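Local atomic coordinates of putative dihydrodipicolinate synthase (Thermus thermophilus, PDB entry 2PCQ), a protein that belongs to the dihydrodipicolinate synthase family and is probably an enzyme, built on an eight-stranded parallel TIM barrel. Residues A[161-165]-A[166-170]; A[182-186]-A[187-191]. One frame throughout, in Å; residues are numbered along the deposited sequence.

Contact 1: residues A[161-165]-A[166-170]. With K (potassium ion), chain B.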
loop_
_atom_site.group_PDB
_atom_site.type_symbol
_atom_site.label_atom_id
_atom_site.label_comp_id
_atom_site.label_asym_id
_atom_site.label_seq_id
_atom_site.Cartn_x
_atom_site.Cartn_y
_atom_site.Cartn_z
ATOM N N ILE A 161 -20.108 -2.677 0.349
ATOM C CA ILE A 161 -21.404 -3.341 0.492
ATOM C C ILE A 161 -22.469 -2.303 0.845
ATOM O O ILE A 161 -23.573 -2.318 0.292
ATOM C CB ILE A 161 -21.371 -4.413 1.612
ATOM C CG1 ILE A 161 -20.264 -5.440 1.335
ATOM C CG2 ILE A 161 -22.730 -5.092 1.721
ATOM C CD1 ILE A 161 -20.486 -6.300 0.119
ATOM N N ALA A 162 -22.131 -1.404 1.768
ATOM C CA ALA A 162 -23.055 -0.354 2.194
ATOM C C ALA A 162 -23.411 0.542 1.011
ATOM O O ALA A 162 -24.549 1.003 0.886
ATOM C CB ALA A 162 -22.429 0.476 3.318
ATOM N N PHE A 163 -22.428 0.785 0.148
ATOM C CA PHE A 163 -22.629 1.608 -1.038
ATOM C C PHE A 163 -23.658 0.955 -1.964
ATOM O O PHE A 163 -24.610 1.599 -2.391
ATOM C CB PHE A 163 -21.309 1.790 -1.795
ATOM C CG PHE A 163 -21.458 2.496 -3.114
ATOM C CD1 PHE A 163 -21.387 3.883 -3.191
ATOM C CD2 PHE A 163 -21.686 1.774 -4.280
ATOM C CE1 PHE A 163 -21.539 4.542 -4.416
ATOM C CE2 PHE A 163 -21.842 2.419 -5.506
ATOM C CZ PHE A 163 -21.768 3.805 -5.576
ATOM N N TYR A 164 -23.467 -0.324 -2.274
ATOM C CA TYR A 164 -24.402 -1.018 -3.158
ATOM C C TYR A 164 -25.813 -0.921 -2.591
ATOM O O TYR A 164 -26.776 -0.673 -3.321
ATOM C CB TYR A 164 -24.049 -2.504 -3.298
ATOM C CG TYR A 164 -22.605 -2.822 -3.629
ATOM C CD1 TYR A 164 -21.886 -2.063 -4.553
ATOM C CD2 TYR A 164 -21.968 -3.908 -3.033
ATOM C CE1 TYR A 164 -20.564 -2.378 -4.872
ATOM C CE2 TYR A 164 -20.652 -4.233 -3.347
ATOM C CZ TYR A 164 -19.956 -3.466 -4.262
ATOM O OH TYR A 164 -18.649 -3.791 -4.554
ATOM N N GLN A 165 -25.920 -1.119 -1.279
ATOM C CA GLN A 165 -27.197 -1.089 -0.581
ATOM C C GLN A 165 -27.913 0.255 -0.669
ATOM O O GLN A 165 -29.119 0.313 -0.907
ATOM C CB GLN A 165 -26.993 -1.453 0.895
ATOM C CG GLN A 165 -28.272 -1.400 1.731
ATOM C CD GLN A 165 -28.020 -1.690 3.193
ATOM O OE1 GLN A 165 -27.164 -1.064 3.819
ATOM N NE2 GLN A 165 -28.770 -2.633 3.753
ATOM N N ALA A 166 -27.167 1.335 -0.477
ATOM C CA ALA A 166 -27.752 2.667 -0.505
ATOM C C ALA A 166 -27.970 3.255 -1.900
ATOM O O ALA A 166 -28.906 4.027 -2.107
ATOM C CB ALA A 166 -26.896 3.622 0.331
ATOM N N ARG A 167 -27.122 2.891 -2.855
ATOM C CA ARG A 167 -27.243 3.473 -4.188
ATOM C C ARG A 167 -27.690 2.586 -5.342
ATOM O O ARG A 167 -28.141 3.102 -6.364
ATOM C CB ARG A 167 -25.915 4.134 -4.586
ATOM C CG ARG A 167 -25.566 5.389 -3.796
ATOM C CD ARG A 167 -24.348 6.093 -4.390
ATOM N NE ARG A 167 -24.667 6.947 -5.534
ATOM C CZ ARG A 167 -23.753 7.534 -6.303
ATOM N NH1 ARG A 167 -22.462 7.355 -6.056
ATOM N NH2 ARG A 167 -24.127 8.319 -7.307
ATOM N N LEU A 168 -27.592 1.270 -5.203
ATOM C CA LEU A 168 -27.945 0.409 -6.323
ATOM C C LEU A 168 -29.163 -0.490 -6.162
ATOM O O LEU A 168 -29.270 -1.245 -5.202
ATOM C CB LEU A 168 -26.731 -0.452 -6.701
ATOM C CG LEU A 168 -25.410 0.306 -6.889
ATOM C CD1 LEU A 168 -24.299 -0.671 -7.270
ATOM C CD2 LEU A 168 -25.572 1.376 -7.967
ATOM N N GLN A 169 -30.078 -0.398 -7.121
ATOM C CA GLN A 169 -31.276 -1.226 -7.137
ATOM C C GLN A 169 -31.110 -2.211 -8.289
ATOM O O GLN A 169 -30.267 -2.001 -9.165
ATOM C CB GLN A 169 -32.521 -0.368 -7.355
ATOM C CG GLN A 169 -32.717 0.709 -6.308
ATOM C CD GLN A 169 -34.016 1.462 -6.494
ATOM O OE1 GLN A 169 -35.104 0.902 -6.331
ATOM N NE2 GLN A 169 -33.914 2.741 -6.839
ATOM N N GLU A 170 -31.905 -3.276 -8.301
ATOM C CA GLU A 170 -31.783 -4.279 -9.354
ATOM C C GLU A 170 -30.321 -4.724 -9.415
ATOM O O GLU A 170 -29.767 -4.928 -10.498
ATOM C CB GLU A 170 -32.187 -3.699 -10.715
ATOM C CG GLU A 170 -33.659 -3.345 -10.859
ATOM C CD GLU A 170 -33.999 -2.840 -12.253
ATOM O OE1 GLU A 170 -33.080 -2.747 -13.096
ATOM O OE2 GLU A 170 -35.183 -2.534 -12.505
HETATM K K K B . -28.805 -4.984 -13.514
HETATM O O HOH W 1 -30.974 -3.366 -15.086
HETATM O O HOH W 2 -30.574 -7.552 -13.549
#

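Contact 2: residues A[182-186]-A[187-191]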
loop_
_atom_site.group_PDB
_atom_site.type_symbol
_atom_site.label_atom_id
_atom_site.label_comp_id
_atom_site.label_asym_id
_atom_site.label_seq_id
_atom_site.Cartn_x
_atom_site.Cartn_y
_atom_site.Cartn_z
ATOM N N LEU A 182 -22.238 -11.710 8.872
ATOM C CA LEU A 182 -23.420 -11.085 9.459
ATOM C C LEU A 182 -23.439 -9.582 9.188
ATOM O O LEU A 182 -24.502 -8.992 8.999
ATOM C CB LEU A 182 -23.490 -11.356 10.966
ATOM C CG LEU A 182 -24.727 -10.798 11.683
ATOM C CD1 LEU A 182 -25.991 -11.297 10.999
ATOM C CD2 LEU A 182 -24.713 -11.226 13.146
ATOM N N GLY A 183 -22.261 -8.967 9.163
ATOM C CA GLY A 183 -22.187 -7.542 8.894
ATOM C C GLY A 183 -22.644 -7.232 7.478
ATOM O O GLY A 183 -23.337 -6.245 7.243
ATOM N N ALA A 184 -22.251 -8.078 6.530
ATOM C CA ALA A 184 -22.632 -7.896 5.134
ATOM C C ALA A 184 -24.142 -8.046 4.983
ATOM O O ALA A 184 -24.778 -7.290 4.244
ATOM C CB ALA A 184 -21.921 -8.912 4.265
ATOM N N LEU A 185 -24.711 -9.028 5.681
ATOM C CA LEU A 185 -26.151 -9.265 5.629
ATOM C C LEU A 185 -26.903 -8.045 6.150
ATOM O O LEU A 185 -27.907 -7.627 5.576
ATOM C CB LEU A 185 -26.522 -10.500 6.460
ATOM C CG LEU A 185 -25.987 -11.842 5.946
ATOM C CD1 LEU A 185 -26.463 -12.963 6.864
ATOM C CD2 LEU A 185 -26.470 -12.084 4.516
ATOM N N ALA A 186 -26.405 -7.472 7.241
ATOM C CA ALA A 186 -27.031 -6.295 7.823
ATOM C C ALA A 186 -26.995 -5.173 6.796
ATOM O O ALA A 186 -27.903 -4.342 6.738
ATOM C CB ALA A 186 -26.288 -5.873 9.081
ATOM N N LEU A 187 -25.937 -5.161 5.988
ATOM C CA LEU A 187 -25.773 -4.138 4.968
ATOM C C LEU A 187 -26.357 -4.507 3.598
ATOM O O LEU A 187 -25.917 -3.998 2.563
ATOM C CB LEU A 187 -24.289 -3.748 4.856
ATOM C CG LEU A 187 -23.761 -2.989 6.088
ATOM C CD1 LEU A 187 -22.255 -2.827 6.010
ATOM C CD2 LEU A 187 -24.452 -1.621 6.181
ATOM N N GLY A 188 -27.338 -5.408 3.597
ATOM C CA GLY A 188 -28.022 -5.760 2.362
ATOM C C GLY A 188 -27.605 -6.893 1.442
ATOM O O GLY A 188 -28.275 -7.121 0.436
ATOM N N ALA A 189 -26.527 -7.606 1.748
ATOM C CA ALA A 189 -26.109 -8.700 0.874
ATOM C C ALA A 189 -27.217 -9.744 0.760
ATOM O O ALA A 189 -27.889 -10.061 1.744
ATOM C CB ALA A 189 -24.835 -9.346 1.410
ATOM N N GLU A 190 -27.406 -10.267 -0.447
ATOM C CA GLU A 190 -28.424 -11.282 -0.696
ATOM C C GLU A 190 -27.981 -12.606 -0.086
ATOM O O GLU A 190 -28.803 -13.433 0.312
ATOM C CB GLU A 190 -28.644 -11.454 -2.202
ATOM C CG GLU A 190 -29.667 -12.528 -2.570
ATOM C CD GLU A 190 -29.811 -12.707 -4.070
ATOM O OE1 GLU A 190 -30.128 -11.720 -4.763
ATOM O OE2 GLU A 190 -29.608 -13.836 -4.560
ATOM N N GLY A 191 -26.673 -12.807 -0.012
ATOM C CA GLY A 191 -26.163 -14.035 0.560
ATOM C C GLY A 191 -24.656 -14.097 0.502
ATOM O O GLY A 191 -23.985 -13.069 0.382
HETATM O O HOH W 3 -29.308 -9.002 3.744
#

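Contact 1: residues A[161-165]-A[166-170]
Phe-163 and Arg-167, one helical turn apart, make the tightest side-chain meeting at this helix end: ring atom CE1 of Phe-163 lies 3.2 Å from CD of Arg-167. With CG anti to the backbone N (chi1 173°), the phenyl ring sits beside its own carbonyl carbon and leans toward the following turn, where CG of Arg-167 comes over one of its faces. The guanidinium does not stack on the ring. The two planes stand 82° apart, and NH1 of Arg-167 approaches CE1 of Phe-163, with CE1 at the edge of the guanidinium. Helix 158-167, the crossover of a TIM-barrel beta-alpha-beta unit, keeps its i to i+4 bonds up to Leu-168, where the chain turns out of the helix. Ala-166 N reaches Ala-162 O at 3.0 Å, and CB of Ala-166 rests 3.6 Å from that same oxygen. Arg-167 N meets Phe-163 O at 2.9 Å. Phe-227 of the second subunit packs on both Phe-163 and Ala-166. Leu-168, the first residue to leave helical geometry, still gives its N-H to Tyr-164 O at 2.8 Å. Its CD1 serves two rings, lying 3.9 Å from CD1 of Tyr-164 and 4.3 Å from CE2 of Phe-163. Salt-bridged to Glu-140 of helix 136-142 is NH1 of Arg-167, while the phenol OH of Tyr-164 is hydrogen-bonded to Asp-153. Beyond the helix, Glu-170 O lies 3.2 Å from a potassium ion that also binds the carbonyls of Ala-143, His-145 and Val-148, while OE1 of Glu-170 accepts a hydrogen bond from one of the ion's waters.

Contact 2: residues A[182-186]-A[187-191]
A Schellman motif ends helix 181-186 of the barrel and turns the chain toward strand 191-193. Gly-188 is its C-prime residue, with a positive phi of 91° at which a side chain would press on the preceding carbonyl oxygen. The signature bonds are Ala-189 N to Ala-184 O, 3.1 Å and almost straight at the hydrogen (170°), and Gly-188 N to Leu-185 O, 3.0 Å, the donor standing well above the carbonyl plane. One step earlier, Leu-187 N makes a more bent bond to Gly-183 O. The methyls of Ala-184 and Ala-189, CB to CB 4.1 Å, form the apolar contact that usually accompanies such a cap. In Leu-187, chi1 of -69° sets CG beside the backbone N that bonds to Gly-183 O, which brings CG to 3.5 Å from that oxygen, and the side chain packs on helix 158-167. Leu-185 uses CD2 to touch Ala-189 O at 3.7 Å and otherwise packs against helix 201-212. At the subunit interface, Ala-186 O accepts a hydrogen bond from Gln-220 of the second subunit. A single water donates to both Leu-185 O and Ala-189 O, at 2.7 Å from each oxygen.

Overall arrangement
Followed from the N terminus, the chain leaves barrel strand 148-153, runs through helix 158-167 and ends it at contact 1, whose tail reaches the potassium site before strand 172-175. It then enters helix 181-186, which contact 2 closes just ahead of strand 191-193. The contacts lie in series, neither nested nor crossed, yet their centres are only about 11 Å apart and they touch. Leu-187 fits against Ile-161, Ala-162 and Gln-165, and Gln-165 NE2 packs 3.1 Å from Gly-188 N. Two successive helix ends on the outside of the barrel are thus held side by side, and both meet the second subunit.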